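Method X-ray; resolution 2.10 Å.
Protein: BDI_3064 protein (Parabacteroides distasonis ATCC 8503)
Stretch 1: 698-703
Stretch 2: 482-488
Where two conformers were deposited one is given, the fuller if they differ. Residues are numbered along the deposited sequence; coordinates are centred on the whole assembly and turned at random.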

ATOM      1  N   GLN A 698     -23.097 -15.099 -21.725  1.00 39.07           N
ATOM      2  CA  GLN A 698     -23.971 -16.028 -22.460  1.00 43.14           C
ATOM      3  C   GLN A 698     -23.118 -16.975 -23.281  1.00 37.91           C
ATOM      4  O   GLN A 698     -23.278 -18.189 -23.207  1.00 38.77           O
ATOM      5  CB  GLN A 698     -24.923 -15.303 -23.415  1.00 47.91           C
ATOM      6  CG  GLN A 698     -26.107 -14.615 -22.768  1.00 57.41           C
ATOM      7  CD  GLN A 698     -26.935 -13.798 -23.772  1.00 66.94           C
ATOM      8  OE1 GLN A 698     -26.763 -13.912 -25.002  1.00 67.13           O
ATOM      9  NE2 GLN A 698     -27.832 -12.960 -23.247  1.00 65.44           N
ATOM     10  N   LYS A 699     -22.209 -16.399 -24.056  1.00 35.62           N
ATOM     11  CA  LYS A 699     -21.359 -17.183 -24.936  1.00 35.34           C
ATOM     12  C   LYS A 699     -20.544 -18.197 -24.164  1.00 35.88           C
ATOM     13  O   LYS A 699     -20.395 -19.324 -24.615  1.00 38.72           O
ATOM     14  CB  LYS A 699     -20.413 -16.298 -25.743  1.00 35.20           C
ATOM     15  CG  LYS A 699     -21.079 -15.505 -26.840  1.00 34.14           C
ATOM     16  CD  LYS A 699     -20.042 -14.634 -27.529  1.00 33.90           C
ATOM     17  CE  LYS A 699     -20.681 -13.784 -28.599  1.00 32.59           C
ATOM     18  NZ  LYS A 699     -19.615 -12.957 -29.201  1.00 34.17           N
ATOM     19  N   ILE A 700     -19.998 -17.801 -23.014  1.00 35.54           N
ATOM     20  CA  ILE A 700     -19.126 -18.708 -22.280  1.00 36.09           C
ATOM     21  C   ILE A 700     -19.971 -19.810 -21.678  1.00 35.24           C
ATOM     22  O   ILE A 700     -19.621 -20.981 -21.786  1.00 36.99           O
ATOM     23  CB  ILE A 700     -18.296 -18.004 -21.193  1.00 34.04           C
ATOM     24  CG1 ILE A 700     -17.289 -17.047 -21.836  1.00 33.99           C
ATOM     25  CG2 ILE A 700     -17.534 -19.039 -20.371  1.00 35.73           C
ATOM     26  CD1 ILE A 700     -16.769 -15.977 -20.901  1.00 33.78           C
ATOM     27  N   GLN A 701     -21.078 -19.426 -21.063  1.00 35.92           N
ATOM     28  CA  GLN A 701     -21.971 -20.387 -20.407  1.00 38.80           C
ATOM     29  C   GLN A 701     -22.701 -21.324 -21.369  1.00 40.27           C
ATOM     30  O   GLN A 701     -23.155 -22.375 -20.952  1.00 42.57           O
ATOM     31  CB  GLN A 701     -22.982 -19.654 -19.527  1.00 39.51           C
ATOM     32  CG  GLN A 701     -22.322 -18.912 -18.361  1.00 40.00           C
ATOM     33  CD  GLN A 701     -23.305 -18.412 -17.341  1.00 38.28           C
ATOM     34  OE1 GLN A 701     -22.980 -18.291 -16.164  1.00 39.21           O
ATOM     35  NE2 GLN A 701     -24.511 -18.104 -17.785  1.00 37.12           N
ATOM     36  N   SER A 702     -22.808 -20.959 -22.642  1.00 43.67           N
ATOM     37  CA  SER A 702     -23.458 -21.813 -23.638  1.00 46.06           C
ATOM     38  C   SER A 702     -22.540 -22.907 -24.221  1.00 51.20           C
ATOM     39  O   SER A 702     -23.030 -23.816 -24.878  1.00 59.69           O
ATOM     40  CB  SER A 702     -24.015 -20.964 -24.780  1.00 47.07           C
ATOM     41  OG  SER A 702     -22.951 -20.513 -25.606  1.00 49.17           O
ATOM     42  N   ILE A 703     -21.229 -22.827 -24.005  1.00 54.18           N
ATOM     43  CA  ILE A 703     -20.294 -23.851 -24.522  1.00 56.62           C
ATOM     44  C   ILE A 703     -20.647 -25.225 -23.956  1.00 55.58           C
ATOM     45  O   ILE A 703     -20.923 -25.333 -22.766  1.00 55.05           O
ATOM     46  CB  ILE A 703     -18.828 -23.498 -24.175  1.00 54.83           C
ATOM     47  CG1 ILE A 703     -18.387 -22.276 -24.984  1.00 52.11           C
ATOM     48  CG2 ILE A 703     -17.872 -24.666 -24.451  1.00 56.84           C
ATOM     49  CD1 ILE A 703     -17.213 -21.566 -24.377  1.00 50.55           C
TER
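Stretch 2 (482-488) SPEMYYS

Stretch 2 lies on stretch 1 as a small, mostly apolar contact, in which the turn and helical residues of 482-488 pack on one side of a helix near its C-terminal end, with no direct hydrogen bond across the interface and a single water bridging it. The two segments belong to one chain but are more than 200 residues apart in sequence, and together they bury 353 Å². From first to last CA, they run in broadly the same sense.

Stretch 1 continues a helix that begins earlier in the chain. Ser702 N bonds Gln698 O at 2.9 Å, and Ser702 OG donates to Lys699 O at 3.0 Å; a weak bond of 3.3 Å joins Ile703 N to Ile700 O. Stretch 2 enters in extended form at Ser482 (phi/psi -64/140), then makes a type I turn from Ser482 to Met485, closed by Met485 N to Ser482 O at 3.0 Å. Ser482 OG caps the turn by accepting from Glu484 N at 3.1 Å. In the helix that follows, Ser488 N bonds Glu484 O at 2.9 Å, and there is a wider pi-type turn at 486-488.

Pro483 CA and Ile700 CA, 5.1 Å apart, are the closest CA pair across the contact. The CA-to-CB bond of Pro483 points toward stretch 1, and the ring rests among three residues: Pro483 CB lies 3.8 Å from both Lys699 CB and Lys699 O, 4.1 Å from Ile700 CG1, and 3.8 Å from Ile703 CD1. Lys699 starts toward the contact, but its extended chain leads the amino group away, leaving the base of the side chain against the proline.

Ile700, buried and in the m rotamer, places CG2 over one face of the Tyr486 ring, 4.1 Å from the centroid and 21° off the normal, a CH-pi contact; the nearest ring atom, Tyr486 CG, is 3.9 Å from Ile700 CG2. Ile703 is the residue of stretch 1 most covered by stretch 2, and its CA-to-CB bond points toward it. Ile703 CD1 comes within 3.3 Å of Pro483 O, a van der Waals approach to a carbonyl already bonded to Tyr486 N at 3.1 Å, and meets the edge of the Tyr487 ring at 3.9 Å from CE2. Glu484 begins away from stretch 1 but turns back, bringing OE2 to 4.1 Å from Ile703 CG1.

The polar link is indirect: one water donates to Ile700 O at 2.5 Å and hydrogen-bonds Tyr487 OH, also at 2.5 Å. Gln698, Gln701 and Ser702 take no part in the contact.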

ATOM      1  N   SER A 482     -12.655 -15.865 -29.091  1.00 32.96           N
ATOM      2  CA  SER A 482     -13.664 -16.901 -29.039  1.00 33.84           C
ATOM      3  C   SER A 482     -13.952 -17.263 -27.578  1.00 34.29           C
ATOM      4  O   SER A 482     -13.025 -17.353 -26.775  1.00 33.15           O
ATOM      5  CB  SER A 482     -13.150 -18.134 -29.795  1.00 35.68           C
ATOM      6  OG  SER A 482     -13.860 -19.292 -29.400  1.00 40.12           O
ATOM      7  N   PRO A 483     -15.228 -17.500 -27.228  1.00 35.62           N
ATOM      8  CA  PRO A 483     -15.506 -17.943 -25.861  1.00 34.67           C
ATOM      9  C   PRO A 483     -14.795 -19.251 -25.468  1.00 35.38           C
ATOM     10  O   PRO A 483     -14.578 -19.503 -24.278  1.00 36.37           O
ATOM     11  CB  PRO A 483     -17.036 -18.082 -25.838  1.00 35.73           C
ATOM     12  CG  PRO A 483     -17.443 -18.220 -27.257  1.00 37.04           C
ATOM     13  CD  PRO A 483     -16.472 -17.368 -28.020  1.00 36.35           C
ATOM     14  N   GLU A 484     -14.402 -20.058 -26.456  1.00 38.00           N
ATOM     15  CA  GLU A 484     -13.620 -21.286 -26.207  1.00 37.95           C
ATOM     16  C   GLU A 484     -12.301 -21.016 -25.511  1.00 34.15           C
ATOM     17  O   GLU A 484     -11.790 -21.889 -24.814  1.00 32.57           O
ATOM     18  CB  GLU A 484     -13.371 -22.099 -27.502  1.00 42.80           C
ATOM     19  CG  GLU A 484     -14.509 -23.038 -27.920  1.00 48.09           C
ATOM     20  CD  GLU A 484     -15.724 -22.334 -28.511  1.00 57.24           C
ATOM     21  OE1 GLU A 484     -15.651 -21.122 -28.828  1.00 65.81           O
ATOM     22  OE2 GLU A 484     -16.773 -23.000 -28.670  1.00 62.49           O
ATOM     23  N   MET A 485     -11.750 -19.820 -25.719  0.50 34.27           N
ATOM     24  CA  MET A 485     -10.521 -19.388 -25.074  0.50 35.49           C
ATOM     25  C   MET A 485     -10.587 -19.423 -23.553  0.50 34.32           C
ATOM     26  O   MET A 485      -9.556 -19.571 -22.896  0.50 34.56           O
ATOM     27  CB  MET A 485     -10.158 -17.988 -25.544  0.50 37.08           C
ATOM     28  CG  MET A 485      -9.932 -17.908 -27.040  0.50 37.67           C
ATOM     29  SD  MET A 485      -8.393 -18.707 -27.491  0.50 38.92           S
ATOM     30  CE  MET A 485      -8.829 -19.373 -29.103  0.50 41.94           C
ATOM     31  N   TYR A 486     -11.791 -19.280 -23.007  1.00 33.15           N
ATOM     32  CA  TYR A 486     -12.027 -19.513 -21.601  1.00 34.33           C
ATOM     33  C   TYR A 486     -11.606 -20.917 -21.156  1.00 34.02           C
ATOM     34  O   TYR A 486     -11.044 -21.065 -20.076  1.00 34.91           O
ATOM     35  CB  TYR A 486     -13.495 -19.313 -21.251  1.00 32.56           C
ATOM     36  CG  TYR A 486     -13.751 -19.492 -19.780  1.00 33.36           C
ATOM     37  CD1 TYR A 486     -13.629 -18.421 -18.893  1.00 31.61           C
ATOM     38  CD2 TYR A 486     -14.099 -20.746 -19.264  1.00 32.92           C
ATOM     39  CE1 TYR A 486     -13.879 -18.590 -17.538  1.00 31.85           C
ATOM     40  CE2 TYR A 486     -14.325 -20.926 -17.913  1.00 33.14           C
ATOM     41  CZ  TYR A 486     -14.213 -19.846 -17.056  1.00 32.23           C
ATOM     42  OH  TYR A 486     -14.420 -20.040 -15.731  1.00 31.47           O
ATOM     43  N   TYR A 487     -11.870 -21.937 -21.967  1.00 33.39           N
ATOM     44  CA  TYR A 487     -11.466 -23.322 -21.604  1.00 32.44           C
ATOM     45  C   TYR A 487     -10.092 -23.704 -22.085  1.00 31.32           C
ATOM     46  O   TYR A 487      -9.388 -24.439 -21.408  1.00 33.63           O
ATOM     47  CB  TYR A 487     -12.508 -24.353 -22.074  1.00 33.06           C
ATOM     48  CG  TYR A 487     -13.786 -24.197 -21.307  1.00 33.09           C
ATOM     49  CD1 TYR A 487     -13.864 -24.596 -19.978  1.00 33.96           C
ATOM     50  CD2 TYR A 487     -14.889 -23.568 -21.871  1.00 32.63           C
ATOM     51  CE1 TYR A 487     -15.025 -24.424 -19.246  1.00 32.70           C
ATOM     52  CE2 TYR A 487     -16.048 -23.405 -21.152  1.00 33.62           C
ATOM     53  CZ  TYR A 487     -16.103 -23.839 -19.840  1.00 31.27           C
ATOM     54  OH  TYR A 487     -17.238 -23.671 -19.117  1.00 33.57           O
ATOM     55  N   SER A 488      -9.713 -23.208 -23.250  1.00 31.99           N
ATOM     56  CA  SER A 488      -8.448 -23.582 -23.872  1.00 31.01           C
ATOM     57  C   SER A 488      -7.291 -22.824 -23.218  1.00 31.32           C
ATOM     58  O   SER A 488      -6.166 -23.319 -23.182  1.00 32.42           O
ATOM     59  CB  SER A 488      -8.511 -23.299 -25.368  1.00 30.69           C
ATOM     60  OG  SER A 488      -8.355 -21.908 -25.642  1.00 30.64           O
TER
HETATM   61  O   HOH W   1     -19.382 -22.799 -20.058  1.00 35.27           O